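PDB 5FA9: peptide methionine sulfoxide reductase MsrA from Treponema denticola ATCC 35405, which probably repairs oxidised proteins by reducing methionine sulfoxide back to methionine, with MsrA and MsrB domains fused in one chain. Local coordinates for residues B[96-101]-B[126-131]; B[50-55]-B[89-94]. The protein carries 2 engineered substitutions. One frame throughout, in Å; residues are numbered along the deposited sequence.

Contact 1. Residues B[96-101]-B[126-131]; sequences IYYVDD and VEKLKH
The ring of Tyr-98 lies across Lys-128 on one face of the sheet. One ring face rests on the lysine backbone and the root of its side chain: CA of Lys-128 sits 3.6 Å from the ring centroid, 17° off the normal, a CH-pi contact offset toward the rim. At the ring edge, near its plane, comes CG1 of Val-126. With CG of Tyr-98 between its own backbone N and carbonyl carbon (chi1 59°), the ring folds over the neighbouring strand. On the other face of the sheet Tyr-97 runs alongside Glu-127, whose carbonyl O lies at the ring edge, while CD1 of Leu-129 meets Tyr-97 CB at 3.8 Å. The polar ends of Tyr-97 and Glu-127 have partners outside the two segments, Tyr-97 OH at Glu-125 OE2 and Glu-127 OE1 at Asn-34 ND2.

Between these two layers of side chains, strands 95-98 and 125-128 pair in parallel, the two ends of a right-handed beta-alpha-beta crossover through helix 104-115. Two of the ladder bonds are weak, Glu-127 N to Ile-96 O and Tyr-98 N to Glu-127 O; Leu-129 N to Tyr-98 O is shorter, at 3.0 Å. Beyond the strand, Lys-128 bends at its last torsion to bring NZ within 3.2 Å of Asp-101 OD1, a salt bridge with a weak hydrogen bond. Backbone pairing thus sets the register, the Tyr-98 ring covers Lys-128 on the outermost strand of this chain's sheet, and the charge pair probably adds a modest electrostatic tie near solvent.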
ATOM      1  N   ILE B  96     -14.443   4.005 -12.311  1.00 41.24           N
ATOM      2  CA  ILE B  96     -13.348   4.214 -11.374  1.00 36.71           C
ATOM      3  C   ILE B  96     -13.839   3.909  -9.966  1.00 39.34           C
ATOM      4  O   ILE B  96     -14.738   4.575  -9.454  1.00 40.56           O
ATOM      5  CB  ILE B  96     -12.803   5.653 -11.437  1.00 32.56           C
ATOM      6  CG1 ILE B  96     -12.369   5.997 -12.863  1.00 34.92           C
ATOM      7  CG2 ILE B  96     -11.646   5.829 -10.466  1.00 28.67           C
ATOM      8  CD1 ILE B  96     -11.976   7.447 -13.051  1.00 32.05           C
ATOM      9  N   TYR B  97     -13.245   2.897  -9.341  1.00 34.08           N
ATOM     10  CA  TYR B  97     -13.718   2.425  -8.047  1.00 38.97           C
ATOM     11  C   TYR B  97     -12.680   2.664  -6.959  1.00 37.85           C
ATOM     12  O   TYR B  97     -11.501   2.354  -7.131  1.00 34.65           O
ATOM     13  CB  TYR B  97     -14.075   0.940  -8.125  1.00 39.39           C
ATOM     14  CG  TYR B  97     -14.957   0.600  -9.305  1.00 39.31           C
ATOM     15  CD1 TYR B  97     -16.318   0.879  -9.283  1.00 38.96           C
ATOM     16  CD2 TYR B  97     -14.428   0.005 -10.443  1.00 39.22           C
ATOM     17  CE1 TYR B  97     -17.128   0.572 -10.361  1.00 43.96           C
ATOM     18  CE2 TYR B  97     -15.230  -0.305 -11.526  1.00 37.51           C
ATOM     19  CZ  TYR B  97     -16.578  -0.021 -11.480  1.00 43.16           C
ATOM     20  OH  TYR B  97     -17.378  -0.328 -12.556  1.00 41.82           O
ATOM     21  N   TYR B  98     -13.131   3.210  -5.835  1.00 38.97           N
ATOM     22  CA  TYR B  98     -12.228   3.573  -4.752  1.00 41.35           C
ATOM     23  C   TYR B  98     -12.494   2.754  -3.496  1.00 41.62           C
ATOM     24  O   TYR B  98     -13.628   2.359  -3.222  1.00 39.93           O
ATOM     25  CB  TYR B  98     -12.350   5.067  -4.434  1.00 32.78           C
ATOM     26  CG  TYR B  98     -13.741   5.499  -4.023  1.00 38.18           C
ATOM     27  CD1 TYR B  98     -14.142   5.450  -2.692  1.00 41.45           C
ATOM     28  CD2 TYR B  98     -14.654   5.958  -4.964  1.00 34.16           C
ATOM     29  CE1 TYR B  98     -15.411   5.842  -2.311  1.00 37.21           C
ATOM     30  CE2 TYR B  98     -15.927   6.353  -4.592  1.00 38.25           C
ATOM     31  CZ  TYR B  98     -16.299   6.294  -3.265  1.00 44.70           C
ATOM     32  OH  TYR B  98     -17.563   6.686  -2.889  1.00 45.18           O
ATOM     33  N   VAL B  99     -11.435   2.507  -2.736  1.00 43.60           N
ATOM     34  CA  VAL B  99     -11.550   1.861  -1.438  1.00 47.12           C
ATOM     35  C   VAL B  99     -11.157   2.874  -0.366  1.00 44.35           C
ATOM     36  O   VAL B  99     -11.411   2.683   0.824  1.00 46.92           O
ATOM     37  CB  VAL B  99     -10.658   0.604  -1.358  1.00 48.85           C
ATOM     38  CG1 VAL B  99      -9.191   0.998  -1.355  1.00 48.75           C
ATOM     39  CG2 VAL B  99     -10.992  -0.222  -0.132  1.00 65.43           C
ATOM     40  N   ASP B 100     -10.552   3.969  -0.816  1.00 46.78           N
ATOM     41  CA  ASP B 100     -10.103   5.036   0.066  1.00 41.36           C
ATOM     42  C   ASP B 100     -10.977   6.272  -0.139  1.00 45.17           C
ATOM     43  O   ASP B 100     -10.941   6.894  -1.201  1.00 38.48           O
ATOM     44  CB  ASP B 100      -8.629   5.360  -0.199  1.00 48.93           C
ATOM     45  CG  ASP B 100      -8.023   6.266   0.859  1.00 53.78           C
ATOM     46  OD1 ASP B 100      -8.770   6.782   1.717  1.00 55.92           O
ATOM     47  OD2 ASP B 100      -6.790   6.460   0.829  1.00 61.62           O
ATOM     48  N   ASP B 101     -11.759   6.621   0.877  1.00 45.74           N
ATOM     49  CA  ASP B 101     -12.722   7.716   0.772  1.00 48.42           C
ATOM     50  C   ASP B 101     -12.056   9.080   0.607  1.00 40.04           C
ATOM     51  O   ASP B 101     -12.713  10.056   0.244  1.00 45.90           O
ATOM     52  CB  ASP B 101     -13.638   7.736   1.997  1.00 46.43           C
ATOM     53  CG  ASP B 101     -14.505   6.497   2.098  1.00 60.12           C
ATOM     54  OD1 ASP B 101     -14.881   5.945   1.042  1.00 57.91           O
ATOM     55  OD2 ASP B 101     -14.812   6.075   3.233  1.00 70.81           O
ATOM     56  N   VAL B 126     -18.429   6.538 -11.233  1.00 40.79           N
ATOM     57  CA  VAL B 126     -17.574   6.656 -10.061  1.00 37.83           C
ATOM     58  C   VAL B 126     -18.320   6.152  -8.834  1.00 43.76           C
ATOM     59  O   VAL B 126     -19.240   6.803  -8.342  1.00 52.65           O
ATOM     60  CB  VAL B 126     -17.115   8.106  -9.832  1.00 37.50           C
ATOM     61  CG1 VAL B 126     -16.295   8.207  -8.556  1.00 39.49           C
ATOM     62  CG2 VAL B 126     -16.316   8.602 -11.027  1.00 42.63           C
ATOM     63  N   GLU B 127     -17.920   4.983  -8.348  1.00 42.85           N
ATOM     64  CA  GLU B 127     -18.590   4.352  -7.219  1.00 45.68           C
ATOM     65  C   GLU B 127     -17.574   3.823  -6.225  1.00 42.05           C
ATOM     66  O   GLU B 127     -16.427   3.554  -6.581  1.00 44.77           O
ATOM     67  CB  GLU B 127     -19.487   3.204  -7.689  1.00 45.82           C
ATOM     68  CG  GLU B 127     -20.494   3.567  -8.765  1.00 52.97           C
ATOM     69  CD  GLU B 127     -21.283   2.364  -9.246  1.00 63.78           C
ATOM     70  OE1 GLU B 127     -20.918   1.227  -8.879  1.00 63.06           O
ATOM     71  OE2 GLU B 127     -22.269   2.554  -9.988  1.00 67.59           O
ATOM     72  N   LYS B 128     -17.994   3.677  -4.975  1.00 40.85           N
ATOM     73  CA  LYS B 128     -17.177   2.970  -4.004  1.00 41.42           C
ATOM     74  C   LYS B 128     -17.144   1.495  -4.373  1.00 42.69           C
ATOM     75  O   LYS B 128     -18.187   0.889  -4.630  1.00 43.19           O
ATOM     76  CB  LYS B 128     -17.722   3.153  -2.587  1.00 37.13           C
ATOM     77  CG  LYS B 128     -16.820   2.585  -1.500  1.00 52.23           C
ATOM     78  CD  LYS B 128     -17.570   2.430  -0.185  1.00 64.75           C
ATOM     79  CE  LYS B 128     -16.667   1.879   0.906  1.00 66.31           C
ATOM     80  NZ  LYS B 128     -15.506   2.771   1.181  1.00 69.47           N
ATOM     81  N   LEU B 129     -15.945   0.926  -4.422  1.00 35.59           N
ATOM     82  CA  LEU B 129     -15.792  -0.495  -4.677  1.00 41.20           C
ATOM     83  C   LEU B 129     -16.496  -1.278  -3.581  1.00 37.95           C
ATOM     84  O   LEU B 129     -16.249  -1.050  -2.397  1.00 42.69           O
ATOM     85  CB  LEU B 129     -14.312  -0.878  -4.738  1.00 32.40           C
ATOM     86  CG  LEU B 129     -14.028  -2.310  -5.186  1.00 37.24           C
ATOM     87  CD1 LEU B 129     -14.465  -2.517  -6.629  1.00 34.42           C
ATOM     88  CD2 LEU B 129     -12.561  -2.650  -4.993  1.00 36.53           C
ATOM     89  N   LYS B 130     -17.371  -2.201  -3.964  1.00 41.75           N
ATOM     90  CA  LYS B 130     -18.126  -2.925  -2.956  1.00 46.91           C
ATOM     91  C   LYS B 130     -17.773  -4.411  -3.010  1.00 38.02           C
ATOM     92  O   LYS B 130     -17.803  -5.102  -1.996  1.00 37.81           O
ATOM     93  CB  LYS B 130     -19.620  -2.697  -3.152  1.00 53.76           C
ATOM     94  CG  LYS B 130     -20.358  -2.561  -1.839  1.00 70.63           C
ATOM     95  CD  LYS B 130     -19.967  -1.222  -1.213  1.00 73.80           C
ATOM     96  CE  LYS B 130     -20.230  -1.173   0.284  1.00 74.34           C
ATOM     97  NZ  LYS B 130     -19.635   0.046   0.916  1.00 74.43           N
ATOM     98  N   HIS B 131     -17.429  -4.890  -4.204  1.00 41.75           N
ATOM     99  CA  HIS B 131     -16.864  -6.227  -4.374  1.00 40.37           C
ATOM    100  C   HIS B 131     -15.836  -6.246  -5.500  1.00 38.37           C
ATOM    101  O   HIS B 131     -15.998  -5.568  -6.515  1.00 42.47           O
ATOM    102  CB  HIS B 131     -17.953  -7.261  -4.674  1.00 47.18           C
ATOM    103  CG  HIS B 131     -18.888  -7.514  -3.531  1.00 54.49           C
ATOM    104  ND1 HIS B 131     -18.534  -7.300  -2.219  1.00 64.45           N
ATOM    105  CD2 HIS B 131     -20.158  -7.986  -3.509  1.00 55.90           C
ATOM    106  CE1 HIS B 131     -19.550  -7.617  -1.432  1.00 67.49           C
ATOM    107  NE2 HIS B 131     -20.545  -8.035  -2.190  1.00 61.29           N
TER

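Contact 2. Residues B[50-55]-B[89-94]; sequences HAETVK and GRQYRT. With D1D ((4S,5S)-1,2-dithiane-4,5-diol), chain F.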
ATOM      1  N   HIS B  50     -20.661  -7.996 -13.454  1.00 74.41           N
ATOM      2  CA  HIS B  50     -19.425  -7.428 -12.937  1.00 63.30           C
ATOM      3  C   HIS B  50     -18.622  -6.795 -14.065  1.00 60.40           C
ATOM      4  O   HIS B  50     -18.605  -7.302 -15.186  1.00 65.93           O
ATOM      5  CB  HIS B  50     -18.587  -8.505 -12.242  1.00 57.90           C
ATOM      6  CG  HIS B  50     -19.230  -9.082 -11.019  1.00 79.32           C
ATOM      7  ND1 HIS B  50     -19.443  -8.348  -9.873  1.00 76.98           N
ATOM      8  CD2 HIS B  50     -19.699 -10.326 -10.762  1.00 78.25           C
ATOM      9  CE1 HIS B  50     -20.019  -9.113  -8.963  1.00 80.40           C
ATOM     10  NE2 HIS B  50     -20.185 -10.318  -9.477  1.00 85.58           N
ATOM     11  N   ALA B  51     -17.954  -5.687 -13.762  1.00 48.43           N
ATOM     12  CA  ALA B  51     -17.103  -5.022 -14.739  1.00 43.38           C
ATOM     13  C   ALA B  51     -15.670  -5.527 -14.640  1.00 44.31           C
ATOM     14  O   ALA B  51     -15.143  -5.716 -13.544  1.00 49.24           O
ATOM     15  CB  ALA B  51     -17.152  -3.515 -14.546  1.00 43.97           C
ATOM     16  N   GLU B  52     -15.045  -5.743 -15.792  1.00 44.39           N
ATOM     17  CA  GLU B  52     -13.656  -6.178 -15.835  1.00 38.50           C
ATOM     18  C   GLU B  52     -12.744  -5.059 -15.349  1.00 38.54           C
ATOM     19  O   GLU B  52     -12.639  -4.010 -15.983  1.00 45.07           O
ATOM     20  CB  GLU B  52     -13.273  -6.616 -17.248  1.00 46.05           C
ATOM     21  CG  GLU B  52     -13.991  -7.875 -17.711  1.00 48.46           C
ATOM     22  CD  GLU B  52     -13.404  -8.451 -18.984  1.00 52.26           C
ATOM     23  OE1 GLU B  52     -14.037  -9.351 -19.575  1.00 64.48           O
ATOM     24  OE2 GLU B  52     -12.308  -8.010 -19.388  1.00 49.60           O
ATOM     25  N   THR B  53     -12.087  -5.293 -14.218  1.00 40.94           N
ATOM     26  CA  THR B  53     -11.352  -4.243 -13.526  1.00 40.52           C
ATOM     27  C   THR B  53      -9.934  -4.686 -13.175  1.00 43.63           C
ATOM     28  O   THR B  53      -9.690  -5.858 -12.889  1.00 35.22           O
ATOM     29  CB  THR B  53     -12.092  -3.816 -12.237  1.00 42.87           C
ATOM     30  OG1 THR B  53     -13.468  -3.555 -12.541  1.00 40.79           O
ATOM     31  CG2 THR B  53     -11.468  -2.569 -11.626  1.00 40.01           C
ATOM     32  N   VAL B  54      -9.001  -3.740 -13.210  1.00 39.82           N
ATOM     33  CA  VAL B  54      -7.626  -3.998 -12.805  1.00 40.96           C
ATOM     34  C   VAL B  54      -7.298  -3.265 -11.509  1.00 40.68           C
ATOM     35  O   VAL B  54      -7.443  -2.047 -11.419  1.00 37.01           O
ATOM     36  CB  VAL B  54      -6.621  -3.574 -13.891  1.00 36.27           C
ATOM     37  CG1 VAL B  54      -5.196  -3.751 -13.391  1.00 35.57           C
ATOM     38  CG2 VAL B  54      -6.844  -4.376 -15.157  1.00 38.76           C
ATOM     39  N   LYS B  55      -6.862  -4.018 -10.503  1.00 41.33           N
ATOM     40  CA  LYS B  55      -6.434  -3.434  -9.238  1.00 28.67           C
ATOM     41  C   LYS B  55      -5.056  -2.804  -9.388  1.00 37.21           C
ATOM     42  O   LYS B  55      -4.115  -3.456  -9.838  1.00 33.31           O
ATOM     43  CB  LYS B  55      -6.417  -4.494  -8.135  1.00 33.26           C
ATOM     44  CG  LYS B  55      -5.872  -4.002  -6.803  1.00 38.37           C
ATOM     45  CD  LYS B  55      -5.987  -5.076  -5.735  1.00 34.78           C
ATOM     46  CE  LYS B  55      -5.466  -4.585  -4.395  1.00 35.99           C
ATOM     47  NZ  LYS B  55      -5.573  -5.637  -3.345  1.00 34.06           N
ATOM     48  N   GLY B  89     -20.604  -4.824 -23.968  1.00 45.53           N
ATOM     49  CA  GLY B  89     -21.260  -5.487 -22.857  1.00 50.65           C
ATOM     50  C   GLY B  89     -21.087  -4.744 -21.547  1.00 47.75           C
ATOM     51  O   GLY B  89     -20.270  -3.827 -21.445  1.00 45.12           O
ATOM     52  N   ARG B  90     -21.860  -5.141 -20.541  1.00 47.71           N
ATOM     53  CA  ARG B  90     -21.796  -4.514 -19.226  1.00 50.96           C
ATOM     54  C   ARG B  90     -20.477  -4.803 -18.518  1.00 54.79           C
ATOM     55  O   ARG B  90     -20.050  -4.040 -17.653  1.00 48.48           O
ATOM     56  CB  ARG B  90     -22.965  -4.978 -18.355  1.00 46.77           C
ATOM     57  CG  ARG B  90     -24.245  -4.188 -18.564  1.00 50.51           C
ATOM     58  CD  ARG B  90     -24.216  -2.888 -17.777  1.00 59.82           C
ATOM     59  NE  ARG B  90     -24.218  -3.126 -16.337  1.00 55.64           N
ATOM     60  CZ  ARG B  90     -24.153  -2.167 -15.418  1.00 58.95           C
ATOM     61  NH1 ARG B  90     -24.160  -2.478 -14.129  1.00 56.39           N
ATOM     62  NH2 ARG B  90     -24.081  -0.895 -15.790  1.00 64.02           N
ATOM     63  N   GLN B  91     -19.833  -5.906 -18.882  1.00 42.60           N
ATOM     64  CA  GLN B  91     -18.556  -6.268 -18.278  1.00 48.26           C
ATOM     65  C   GLN B  91     -17.422  -5.392 -18.805  1.00 53.40           C
ATOM     66  O   GLN B  91     -16.300  -5.448 -18.302  1.00 44.47           O
ATOM     67  CB  GLN B  91     -18.239  -7.746 -18.522  1.00 45.21           C
ATOM     68  CG  GLN B  91     -18.042  -8.121 -19.982  1.00 50.97           C
ATOM     69  CD  GLN B  91     -19.331  -8.556 -20.655  1.00 58.71           C
ATOM     70  OE1 GLN B  91     -20.385  -7.951 -20.462  1.00 57.61           O
ATOM     71  NE2 GLN B  91     -19.250  -9.616 -21.453  1.00 56.72           N
ATOM     72  N   TYR B  92     -17.719  -4.582 -19.817  1.00 49.10           N
ATOM     73  CA  TYR B  92     -16.719  -3.696 -20.403  1.00 51.82           C
ATOM     74  C   TYR B  92     -17.028  -2.225 -20.139  1.00 49.27           C
ATOM     75  O   TYR B  92     -16.425  -1.342 -20.751  1.00 43.99           O
ATOM     76  CB  TYR B  92     -16.610  -3.934 -21.911  1.00 47.73           C
ATOM     77  CG  TYR B  92     -16.294  -5.361 -22.288  1.00 51.58           C
ATOM     78  CD1 TYR B  92     -15.043  -5.909 -22.029  1.00 54.00           C
ATOM     79  CD2 TYR B  92     -17.241  -6.159 -22.914  1.00 54.84           C
ATOM     80  CE1 TYR B  92     -14.751  -7.214 -22.377  1.00 54.60           C
ATOM     81  CE2 TYR B  92     -16.957  -7.463 -23.267  1.00 46.76           C
ATOM     82  CZ  TYR B  92     -15.712  -7.985 -22.995  1.00 51.41           C
ATOM     83  OH  TYR B  92     -15.427  -9.284 -23.345  1.00 61.72           O
ATOM     84  N   ARG B  93     -17.969  -1.963 -19.238  1.00 41.04           N
ATOM     85  CA  ARG B  93     -18.320  -0.589 -18.895  1.00 45.24           C
ATOM     86  C   ARG B  93     -17.155   0.100 -18.195  1.00 48.02           C
ATOM     87  O   ARG B  93     -16.394  -0.534 -17.463  1.00 48.59           O
ATOM     88  CB  ARG B  93     -19.574  -0.546 -18.017  1.00 43.81           C
ATOM     89  CG  ARG B  93     -19.400  -1.133 -16.624  1.00 43.13           C
ATOM     90  CD  ARG B  93     -20.703  -1.081 -15.842  1.00 45.25           C
ATOM     91  NE  ARG B  93     -20.580  -1.685 -14.519  1.00 45.05           N
ATOM     92  CZ  ARG B  93     -20.703  -2.986 -14.275  1.00 47.72           C
ATOM     93  NH1 ARG B  93     -20.952  -3.829 -15.268  1.00 49.08           N
ATOM     94  NH2 ARG B  93     -20.576  -3.445 -13.038  1.00 44.89           N
ATOM     95  N   THR B  94     -17.013   1.400 -18.432  1.00 48.14           N
ATOM     96  CA  THR B  94     -15.934   2.168 -17.827  1.00 39.48           C
ATOM     97  C   THR B  94     -16.316   2.637 -16.430  1.00 46.13           C
ATOM     98  O   THR B  94     -17.445   3.071 -16.196  1.00 46.09           O
ATOM     99  CB  THR B  94     -15.557   3.387 -18.686  1.00 38.38           C
ATOM    100  OG1 THR B  94     -16.732   4.160 -18.962  1.00 44.92           O
ATOM    101  CG2 THR B  94     -14.934   2.939 -19.996  1.00 31.87           C
TER
HETATM  102  S1  D1D F 401     -12.738 -12.913 -19.865  1.00104.65           S
HETATM  103  C1  D1D F 401     -11.285 -12.261 -20.144  1.00 61.72           C
HETATM  104  C2  D1D F 401     -11.392 -10.866 -20.947  1.00 64.79           C
HETATM  105  O2  D1D F 401     -10.235 -10.464 -21.233  1.00 52.38           O
HETATM  106  C3  D1D F 401     -12.307 -11.021 -22.395  1.00 77.79           C
HETATM  107  O3  D1D F 401     -12.465  -9.880 -22.903  1.00 78.36           O
HETATM  108  C4  D1D F 401     -13.754 -11.685 -22.138  1.00 81.77           C
HETATM  109  S4  D1D F 401     -13.659 -13.078 -21.323  1.00117.93           S
HETATM  110  O   HOH W   1     -14.119  -2.382 -18.168  1.00 38.16           O
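Glu-52 and Tyr-92 run side by side toward the bound dithiane-diol in the active-site pocket of the MsrA domain, where strand 51-59 of the central mixed sheet meets the loop before strand 95-98. The Tyr-92 hydroxyl makes a hydrogen bond of 3.1 Å with O3 of the ligand, which lies at the ring edge, in plane. The carboxylate of Glu-52 meets the ligand by contact, OE1 lying 3.3 Å from C2, and its plane stands 57° from that of the tyrosine ring. OE1 also approaches Tyr-92 CE1, and OE2 accepts a hydrogen bond from the backbone N of Phe-12. OG of Ser-11, an engineered residue at the predicted active-site position, is also hydrogen-bonded to the ligand.

Behind this first shell, Glu-52 N donates a nearly straight bond (174°) to Gln-91 O at 2.8 Å, tying the strand to the short 3-10 turn at 90-91. The chain of Glu-52, extended beyond CG, carries the carboxylate from that tie to the ligand. A water lies within hydrogen-bonding distance of Glu-52 O and Arg-93 O and links the two segments a second time, and Gln-91 CG covers part of one face of the Tyr-92 ring.

Farther from the ligand, Arg-93 is held by Glu-125 through a salt bridge at NE and by the carbonyl of Asp-49 at NH2; Arg-90 has its own salt bridge to Asp-49. The Arg-93 guanidinium is covered on opposite faces: Arg-90 NH1 lies 3.5 Å above its centre on one, and Ala-51 CB 3.6 Å above its centre on the other.

In the fold
Both contacts belong to the sheet of the MsrA domain, with centres about 13 Å apart, and both are partly buried. Contact 1 joins strand 95-98 to the outermost strand 125-128, away from the annotated sites and beside the second subunit; contact 2 ties strand 51-59 to a loop at the ligand pocket. The chemistry follows the place: a parallel ladder with aromatic cover at the sheet margin, against a single direct backbone bond, a bridging water and polar side chains lying side by side toward the ligand. Tyr-97 connects them, its OH packing on Ala-51 CB and its ring atom CE2 on Thr-53 OG1. Glu-125, next to contact 1, binds both Tyr-97 OH and Arg-93 of contact 2.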